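Local coordinates for protein malic enzyme (Entamoeba histolytica, PDB 3NV9) that probably catalyses the oxidative decarboxylation of malate to pyruvate with NADP or NAD as acceptor, and works as a dimer, at residues I322-A327 with A343-T348; C220-I225 with A295-S300; A199-A204 with N355-S360. All coordinates share one frame; numbering follows the deposited sequence.

Interaction 1: I322-A327 with A343-T348; sequences IVFCCA and AYIVAT. With NA (sodium ion), chain J.
Val-323 and Ala-347 carry the pairing of strands 322-325 and 345-348, parallel neighbours whose directions differ by 12°. With helix 335-340 between them, they form a beta-alpha-beta unit at the 345-348 edge of the Rossmann sheet. Val-323 gives its N-H to Ile-345 O at 2.9 Å, a nearly straight bond of 170°, and its own O accepts from Ala-347 N at 3.1 Å. That same oxygen also takes the CA-H of Val-346, with Val-346 CA 3.2 Å from Val-323 O. Two residues on, Cys-325 N donates to Ala-347 O at 2.9 Å. The alternate residues Ile-322 and Phe-324 turn their backbone polar atoms the other way and bond to Leu-298 and Ser-300 of strand 297-300; Ile-322 also pairs with Asp-296. On the outer edge of 345-348, Val-346 O is met by the side-chain amide ND2 of Asn-355.

Apolar groups fill both faces. Phe-324 has CG anti to its carbonyl carbon (chi1 -63°), which brings CD1 to 3.4 Å from Ala-347 CB, the methyl lying oblique to the ring, while CG2 of Ile-345 approaches the ring edge near CE1. Ile-322 and Ile-345 lie alongside each other. On the opposite face, Val-323 CG2 rests 3.9 Å from Ala-343 CB.

Polar chemistry returns at Thr-348, whose OG1 sits 2.7 Å from the sodium ion. The chemistry thus divides: backbone bonds fix the register of two buried strands, and neutral oxygen ligands, the Thr-348 hydroxyl and the carbonyls of Arg-350 and Pro-354, hold a cation.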
loop_
_atom_site.group_PDB
_atom_site.type_symbol
_atom_site.label_atom_id
_atom_site.label_comp_id
_atom_site.label_asym_id
_atom_site.label_seq_id
_atom_site.Cartn_x
_atom_site.Cartn_y
_atom_site.Cartn_z
ATOM N N ILE A 322 -0.436 1.343 -41.392
ATOM C CA ILE A 322 -0.193 1.111 -40.009
ATOM C C ILE A 322 -1.469 1.506 -39.252
ATOM O O ILE A 322 -1.855 2.659 -39.305
ATOM C CB ILE A 322 0.942 1.990 -39.545
ATOM C CG1 ILE A 322 2.249 1.476 -40.143
ATOM C CG2 ILE A 322 1.030 2.033 -38.033
ATOM C CD1 ILE A 322 3.351 2.525 -40.060
ATOM N N VAL A 323 -2.085 0.553 -38.547
ATOM C CA VAL A 323 -3.314 0.813 -37.796
ATOM C C VAL A 323 -3.164 0.436 -36.323
ATOM O O VAL A 323 -2.957 -0.720 -36.034
ATOM C CB VAL A 323 -4.468 -0.008 -38.376
ATOM C CG1 VAL A 323 -5.743 0.203 -37.598
ATOM C CG2 VAL A 323 -4.650 0.287 -39.947
ATOM N N PHE A 324 -3.265 1.406 -35.396
ATOM C CA PHE A 324 -3.310 1.070 -33.965
ATOM C C PHE A 324 -4.730 1.197 -33.421
ATOM O O PHE A 324 -5.307 2.260 -33.436
ATOM C CB PHE A 324 -2.326 1.922 -33.155
ATOM C CG PHE A 324 -0.863 1.718 -33.527
ATOM C CD1 PHE A 324 -0.454 0.681 -34.393
ATOM C CD2 PHE A 324 0.124 2.535 -32.954
ATOM C CE1 PHE A 324 0.912 0.513 -34.687
ATOM C CE2 PHE A 324 1.485 2.371 -33.245
ATOM C CZ PHE A 324 1.880 1.374 -34.132
ATOM N N CYS A 325 -5.282 0.086 -32.943
ATOM C CA CYS A 325 -6.627 0.051 -32.354
ATOM C C CYS A 325 -6.500 -0.431 -30.909
ATOM O O CYS A 325 -6.574 -1.633 -30.643
ATOM C CB CYS A 325 -7.476 -0.948 -33.116
ATOM S SG CYS A 325 -7.944 -0.384 -34.720
ATOM N N CYS A 326 -6.330 0.486 -29.971
ATOM C CA CYS A 326 -5.877 0.052 -28.647
ATOM C C CYS A 326 -6.972 0.026 -27.540
ATOM O O CYS A 326 -6.692 -0.172 -26.374
ATOM C CB CYS A 326 -4.595 0.833 -28.270
ATOM S SG CYS A 326 -3.210 0.384 -29.464
ATOM N N ALA A 327 -8.229 0.185 -27.923
ATOM C CA ALA A 327 -9.284 0.123 -26.905
ATOM C C ALA A 327 -9.289 -1.257 -26.258
ATOM O O ALA A 327 -9.046 -2.278 -26.894
ATOM C CB ALA A 327 -10.712 0.499 -27.498
ATOM N N ALA A 343 -4.482 -3.818 -44.015
ATOM C CA ALA A 343 -3.537 -3.237 -43.058
ATOM C C ALA A 343 -2.271 -4.079 -43.066
ATOM O O ALA A 343 -2.329 -5.310 -43.144
ATOM C CB ALA A 343 -4.133 -3.172 -41.666
ATOM N N TYR A 344 -1.131 -3.408 -43.015
ATOM C CA TYR A 344 0.131 -4.131 -43.058
ATOM C C TYR A 344 0.635 -4.480 -41.648
ATOM O O TYR A 344 1.145 -5.602 -41.390
ATOM C CB TYR A 344 1.140 -3.290 -43.813
ATOM C CG TYR A 344 2.436 -3.980 -44.043
ATOM C CD1 TYR A 344 2.525 -5.125 -44.832
ATOM C CD2 TYR A 344 3.582 -3.487 -43.482
ATOM C CE1 TYR A 344 3.759 -5.749 -45.038
ATOM C CE2 TYR A 344 4.798 -4.076 -43.702
ATOM C CZ TYR A 344 4.886 -5.196 -44.455
ATOM O OH TYR A 344 6.133 -5.751 -44.610
ATOM N N ILE A 345 0.498 -3.497 -40.766
ATOM C CA ILE A 345 0.845 -3.569 -39.347
ATOM C C ILE A 345 -0.377 -3.140 -38.540
ATOM O O ILE A 345 -0.988 -2.091 -38.826
ATOM C CB ILE A 345 2.034 -2.654 -39.028
ATOM C CG1 ILE A 345 3.314 -3.160 -39.710
ATOM C CG2 ILE A 345 2.238 -2.444 -37.525
ATOM C CD1 ILE A 345 4.373 -2.114 -39.799
ATOM N N VAL A 346 -0.734 -3.968 -37.560
ATOM C CA VAL A 346 -1.868 -3.714 -36.648
ATOM C C VAL A 346 -1.427 -3.979 -35.211
ATOM O O VAL A 346 -0.853 -5.051 -34.902
ATOM C CB VAL A 346 -3.090 -4.671 -36.946
ATOM C CG1 VAL A 346 -4.317 -4.285 -36.097
ATOM C CG2 VAL A 346 -3.460 -4.665 -38.417
ATOM N N ALA A 347 -1.696 -3.006 -34.344
ATOM C CA ALA A 347 -1.465 -3.142 -32.917
ATOM C C ALA A 347 -2.777 -3.023 -32.172
ATOM O O ALA A 347 -3.672 -2.263 -32.583
ATOM C CB ALA A 347 -0.576 -2.056 -32.435
ATOM N N THR A 348 -2.862 -3.724 -31.044
ATOM C CA THR A 348 -3.930 -3.514 -30.063
ATOM C C THR A 348 -3.326 -3.340 -28.672
ATOM O O THR A 348 -2.108 -3.403 -28.483
ATOM C CB THR A 348 -4.997 -4.688 -30.046
ATOM O OG1 THR A 348 -4.529 -5.790 -29.295
ATOM C CG2 THR A 348 -5.348 -5.181 -31.407
HETATM NA NA NA J . -1.942 -6.491 -29.493
#

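Interaction 2: C220-I225 with A295-S300; sequences CRMVFI and ADVLIS
Asp-296 closes the start of the contact with Arg-221, ahead of the parallel strands 222-225 and 297-300. Asp-296 CB lies 3.5 Å from Arg-221 O and also meets Cys-220 CB. With CG beside the backbone N (chi1 -60°), the carboxylate of Asp-296 reaches back toward the start of 220-225, CG coming 3.7 Å from Arg-221 N. At the tip, Asp-296 OD1 accepts from Arg-221 N at 2.8 Å through its anti lone pair, whereas OD2 makes a salt bridge with Lys-215. Backbone and side chain of Asp-296 grip the same residue, because Arg-221 O accepts from Asp-296 N (2.9 Å) and, at 3.2 Å, from Val-297 N as well.

Beyond this point regular parallel pairing takes over: Val-223 N to Val-297 O, Ile-299 N to Val-223 O, Ile-225 N to Ile-299 O. Met-222 and Val-297 lie alongside each other, as do Phe-224 and Ile-299, with Phe-224 CE2 3.8 Å from Ile-299 CD1. On the other face, Ile-225 meets Leu-298.

These are two inner strands of the Rossmann sheet, flanked by strand 248-252 beside 222-225 and strand 322-325 beside 297-300. Helices 229-240 and 193-213 cover the face of Met-222, Phe-224, Val-297 and Ile-299.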
loop_
_atom_site.group_PDB
_atom_site.type_symbol
_atom_site.label_atom_id
_atom_site.label_comp_id
_atom_site.label_asym_id
_atom_site.label_seq_id
_atom_site.Cartn_x
_atom_site.Cartn_y
_atom_site.Cartn_z
ATOM N N CYS A 220 4.697 11.294 -43.233
ATOM C CA CYS A 220 3.441 10.521 -43.045
ATOM C C CYS A 220 2.152 11.278 -42.704
ATOM O O CYS A 220 2.108 12.077 -41.783
ATOM C CB CYS A 220 3.624 9.440 -42.007
ATOM S SG CYS A 220 4.819 8.218 -42.491
ATOM N N ARG A 221 1.085 10.977 -43.423
ATOM C CA ARG A 221 -0.189 11.488 -43.018
ATOM C C ARG A 221 -0.749 10.595 -41.895
ATOM O O ARG A 221 -0.929 9.377 -42.048
ATOM C CB ARG A 221 -1.143 11.566 -44.230
ATOM C CG ARG A 221 -0.794 12.654 -45.305
ATOM C CD ARG A 221 -2.000 12.806 -46.316
ATOM N NE ARG A 221 -3.178 13.199 -45.546
ATOM C CZ ARG A 221 -4.254 12.440 -45.329
ATOM N NH1 ARG A 221 -4.387 11.229 -45.867
ATOM N NH2 ARG A 221 -5.203 12.898 -44.536
ATOM N N MET A 222 -1.053 11.215 -40.774
ATOM C CA MET A 222 -1.552 10.472 -39.625
ATOM C C MET A 222 -2.949 10.936 -39.197
ATOM O O MET A 222 -3.143 12.143 -38.969
ATOM C CB MET A 222 -0.558 10.617 -38.486
ATOM C CG MET A 222 0.825 10.077 -38.865
ATOM S SD MET A 222 1.845 10.202 -37.416
ATOM C CE MET A 222 3.507 9.963 -38.139
ATOM N N VAL A 223 -3.901 9.990 -39.114
ATOM C CA VAL A 223 -5.256 10.265 -38.592
ATOM C C VAL A 223 -5.481 9.672 -37.166
ATOM O O VAL A 223 -5.371 8.459 -36.986
ATOM C CB VAL A 223 -6.351 9.704 -39.510
ATOM C CG1 VAL A 223 -7.787 10.035 -38.950
ATOM C CG2 VAL A 223 -6.178 10.220 -40.935
ATOM N N PHE A 224 -5.826 10.524 -36.194
ATOM C CA PHE A 224 -6.131 10.111 -34.842
ATOM C C PHE A 224 -7.641 10.060 -34.521
ATOM O O PHE A 224 -8.303 11.085 -34.577
ATOM C CB PHE A 224 -5.433 11.023 -33.858
ATOM C CG PHE A 224 -3.934 10.927 -33.914
ATOM C CD1 PHE A 224 -3.217 11.562 -34.934
ATOM C CD2 PHE A 224 -3.224 10.243 -32.918
ATOM C CE1 PHE A 224 -1.780 11.494 -34.976
ATOM C CE2 PHE A 224 -1.801 10.175 -32.930
ATOM C CZ PHE A 224 -1.076 10.776 -33.976
ATOM N N ILE A 225 -8.175 8.865 -34.237
ATOM C CA ILE A 225 -9.615 8.697 -33.948
ATOM C C ILE A 225 -9.782 8.751 -32.430
ATOM O O ILE A 225 -9.376 7.792 -31.706
ATOM C CB ILE A 225 -10.217 7.354 -34.443
ATOM C CG1 ILE A 225 -9.790 6.987 -35.877
ATOM C CG2 ILE A 225 -11.763 7.292 -34.226
ATOM C CD1 ILE A 225 -10.237 7.875 -36.940
ATOM N N ALA A 295 -4.106 7.884 -46.214
ATOM C CA ALA A 295 -3.380 8.022 -44.950
ATOM C C ALA A 295 -2.369 6.900 -44.753
ATOM O O ALA A 295 -2.502 5.776 -45.316
ATOM C CB ALA A 295 -4.323 8.168 -43.713
ATOM N N ASP A 296 -1.360 7.212 -43.943
ATOM C CA ASP A 296 -0.301 6.263 -43.633
ATOM C C ASP A 296 -0.525 5.529 -42.314
ATOM O O ASP A 296 -0.267 4.332 -42.196
ATOM C CB ASP A 296 1.064 7.006 -43.653
ATOM C CG ASP A 296 1.353 7.641 -45.045
ATOM O OD1 ASP A 296 1.187 8.865 -45.239
ATOM O OD2 ASP A 296 1.703 6.891 -45.949
ATOM N N VAL A 297 -0.977 6.289 -41.336
ATOM C CA VAL A 297 -1.078 5.895 -39.956
ATOM C C VAL A 297 -2.495 6.281 -39.483
ATOM O O VAL A 297 -3.010 7.366 -39.804
ATOM C CB VAL A 297 0.035 6.609 -39.100
ATOM C CG1 VAL A 297 -0.091 6.334 -37.597
ATOM C CG2 VAL A 297 1.445 6.228 -39.606
ATOM N N LEU A 298 -3.115 5.365 -38.741
ATOM C CA LEU A 298 -4.433 5.542 -38.161
ATOM C C LEU A 298 -4.268 5.031 -36.762
ATOM O O LEU A 298 -3.841 3.854 -36.562
ATOM C CB LEU A 298 -5.469 4.683 -38.905
ATOM C CG LEU A 298 -6.917 4.580 -38.374
ATOM C CD1 LEU A 298 -7.383 5.931 -37.918
ATOM C CD2 LEU A 298 -7.901 3.999 -39.449
ATOM N N ILE A 299 -4.584 5.899 -35.805
ATOM C CA ILE A 299 -4.377 5.587 -34.397
ATOM C C ILE A 299 -5.662 5.892 -33.609
ATOM O O ILE A 299 -6.116 7.069 -33.596
ATOM C CB ILE A 299 -3.166 6.390 -33.804
ATOM C CG1 ILE A 299 -1.841 6.011 -34.475
ATOM C CG2 ILE A 299 -3.047 6.178 -32.340
ATOM C CD1 ILE A 299 -0.598 6.723 -33.824
ATOM N N SER A 300 -6.238 4.858 -32.997
ATOM C CA SER A 300 -7.390 4.998 -32.099
ATOM C C SER A 300 -7.188 4.386 -30.703
ATOM O O SER A 300 -6.659 3.272 -30.579
ATOM C CB SER A 300 -8.641 4.361 -32.719
ATOM O OG SER A 300 -9.784 4.610 -31.896
#

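Interaction 3: A199-A204 with N355-S360; sequences ASVTLA and NQVNNS
Val-201, on helix 193-213, presses both its methyls against the backbone at Asn-358 and Asn-359, and this is the tight part of the contact. Val-201 CG1 lies 3.4 Å from Asn-358 O. It is anti to the carbonyl carbon (chi1 -63°), which puts CG2 between the backbone N and that carbon; Val-201 CG2 comes within 3.5 Å of Asn-358 C and 3.7 Å of Asn-359 N.

The packing is looser toward Val-357. Val-357 CG1 is 4.0 Å from Thr-202 CA and 4.3 Å from Val-201 CG2, and the side chains of Thr-202 and Val-357 cross at about a right angle. Thr-202 OG1 is engaged by its own helix, at Thr-198 O. Looseness here is a matter of spacing, not of solvent, since all five touching residues are buried. The two segments meet through van der Waals contact alone, and Asn-358 spends its polar end elsewhere: OD1 accepts from Ser-360 N at 3.2 Å, an Asx turn, and bonds Tyr-65 OH of the second subunit, while ND2 hydrogen-bonds to Gly-349 O.

The loop 355-360 therefore lies between helix 193-213 and the dimer partner. Helix 229-240 packs on Ala-199 and Thr-202, helix 380-396 covers Ser-200, Val-201 and Ala-204, and Ala-347 of strand 345-348 touches Val-357.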
loop_
_atom_site.group_PDB
_atom_site.type_symbol
_atom_site.label_atom_id
_atom_site.label_comp_id
_atom_site.label_asym_id
_atom_site.label_seq_id
_atom_site.Cartn_x
_atom_site.Cartn_y
_atom_site.Cartn_z
ATOM N N ALA A 199 1.382 7.259 -24.539
ATOM C CA ALA A 199 2.011 7.933 -25.653
ATOM C C ALA A 199 3.449 7.448 -25.757
ATOM O O ALA A 199 3.923 7.221 -26.845
ATOM C CB ALA A 199 1.957 9.412 -25.461
ATOM N N SER A 200 4.130 7.208 -24.645
ATOM C CA SER A 200 5.482 6.580 -24.767
ATOM C C SER A 200 5.534 5.298 -25.642
ATOM O O SER A 200 6.317 5.206 -26.580
ATOM C CB SER A 200 6.078 6.308 -23.389
ATOM O OG SER A 200 7.408 5.911 -23.506
ATOM N N VAL A 201 4.710 4.306 -25.337
ATOM C CA VAL A 201 4.777 3.032 -26.088
ATOM C C VAL A 201 4.153 3.189 -27.460
ATOM O O VAL A 201 4.512 2.457 -28.400
ATOM C CB VAL A 201 4.051 1.886 -25.350
ATOM C CG1 VAL A 201 4.761 1.625 -24.025
ATOM C CG2 VAL A 201 2.571 2.263 -25.051
ATOM N N THR A 202 3.202 4.124 -27.587
ATOM C CA THR A 202 2.611 4.338 -28.920
ATOM C C THR A 202 3.656 4.848 -29.925
ATOM O O THR A 202 3.771 4.320 -31.024
ATOM C CB THR A 202 1.376 5.261 -28.947
ATOM O OG1 THR A 202 0.452 4.877 -27.937
ATOM C CG2 THR A 202 0.702 5.123 -30.287
ATOM N N LEU A 203 4.382 5.891 -29.532
ATOM C CA LEU A 203 5.555 6.360 -30.260
ATOM C C LEU A 203 6.546 5.201 -30.524
ATOM O O LEU A 203 6.996 5.021 -31.657
ATOM C CB LEU A 203 6.257 7.518 -29.500
ATOM C CG LEU A 203 7.483 8.049 -30.263
ATOM C CD1 LEU A 203 7.208 8.367 -31.753
ATOM C CD2 LEU A 203 8.068 9.233 -29.591
ATOM N N ALA A 204 6.872 4.398 -29.505
ATOM C CA ALA A 204 7.823 3.272 -29.745
ATOM C C ALA A 204 7.376 2.349 -30.866
ATOM O O ALA A 204 8.170 2.026 -31.798
ATOM C CB ALA A 204 8.088 2.465 -28.460
ATOM N N ASN A 355 1.676 -7.479 -31.373
ATOM C CA ASN A 355 2.004 -6.057 -31.336
ATOM C C ASN A 355 1.231 -5.371 -30.227
ATOM O O ASN A 355 0.372 -4.533 -30.470
ATOM C CB ASN A 355 1.764 -5.386 -32.712
ATOM C CG ASN A 355 2.582 -6.044 -33.870
ATOM O OD1 ASN A 355 3.784 -6.339 -33.732
ATOM N ND2 ASN A 355 1.935 -6.212 -35.023
ATOM N N GLN A 356 1.511 -5.761 -28.986
ATOM C CA GLN A 356 0.784 -5.180 -27.849
ATOM C C GLN A 356 1.367 -3.835 -27.553
ATOM O O GLN A 356 2.469 -3.722 -26.975
ATOM C CB GLN A 356 0.804 -6.049 -26.586
ATOM C CG GLN A 356 0.095 -5.321 -25.398
ATOM C CD GLN A 356 -0.150 -6.195 -24.173
ATOM O OE1 GLN A 356 -1.122 -5.986 -23.428
ATOM N NE2 GLN A 356 0.698 -7.183 -23.971
ATOM N N VAL A 357 0.608 -2.822 -27.932
ATOM C CA VAL A 357 0.998 -1.465 -27.727
ATOM C C VAL A 357 0.187 -1.023 -26.529
ATOM O O VAL A 357 -1.015 -0.651 -26.672
ATOM C CB VAL A 357 0.680 -0.679 -28.980
ATOM C CG1 VAL A 357 0.741 0.846 -28.733
ATOM C CG2 VAL A 357 1.642 -1.099 -30.083
ATOM N N ASN A 358 0.815 -1.113 -25.347
ATOM C CA ASN A 358 0.156 -0.909 -24.049
ATOM C C ASN A 358 1.211 -0.299 -23.103
ATOM O O ASN A 358 2.402 -0.728 -23.153
ATOM C CB ASN A 358 -0.332 -2.265 -23.481
ATOM C CG ASN A 358 -1.255 -2.117 -22.266
ATOM O OD1 ASN A 358 -0.827 -1.734 -21.131
ATOM N ND2 ASN A 358 -2.559 -2.414 -22.492
ATOM N N ASN A 359 0.807 0.655 -22.258
ATOM C CA ASN A 359 1.743 1.264 -21.325
ATOM C C ASN A 359 2.562 0.317 -20.379
ATOM O O ASN A 359 3.573 0.740 -19.854
ATOM C CB ASN A 359 1.103 2.415 -20.539
ATOM C CG ASN A 359 -0.185 2.019 -19.783
ATOM O OD1 ASN A 359 -0.238 0.987 -19.147
ATOM N ND2 ASN A 359 -1.219 2.904 -19.823
ATOM N N SER A 360 2.087 -0.920 -20.157
ATOM C CA SER A 360 2.750 -1.883 -19.314
ATOM C C SER A 360 4.167 -2.150 -19.800
ATOM O O SER A 360 5.013 -2.638 -19.080
ATOM C CB SER A 360 1.972 -3.214 -19.319
ATOM O OG SER A 360 1.887 -3.772 -20.635
#

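How the interactions relate
Interactions 1 and 2 belong to one sheet of the NAD-binding domain, with centres 10 Å apart and strands 297-300 and 322-325 as direct neighbours. Along the chain interaction 2 closes before interaction 1 opens, and interaction 3 brackets both, its helix coming before them and its loop after. Interaction 3 is centred about 11 Å from interaction 1 and 16 Å from interaction 2. Its loop starts beside strand 345-348 and carries on beyond it, where Thr-348 O and Val-357 N probably hydrogen-bond, while Thr-202 of its helix reaches Ile-299. Together they show how a Rossmann sheet is tied to a flanking helix and, through the loop, to the second subunit of the dimer.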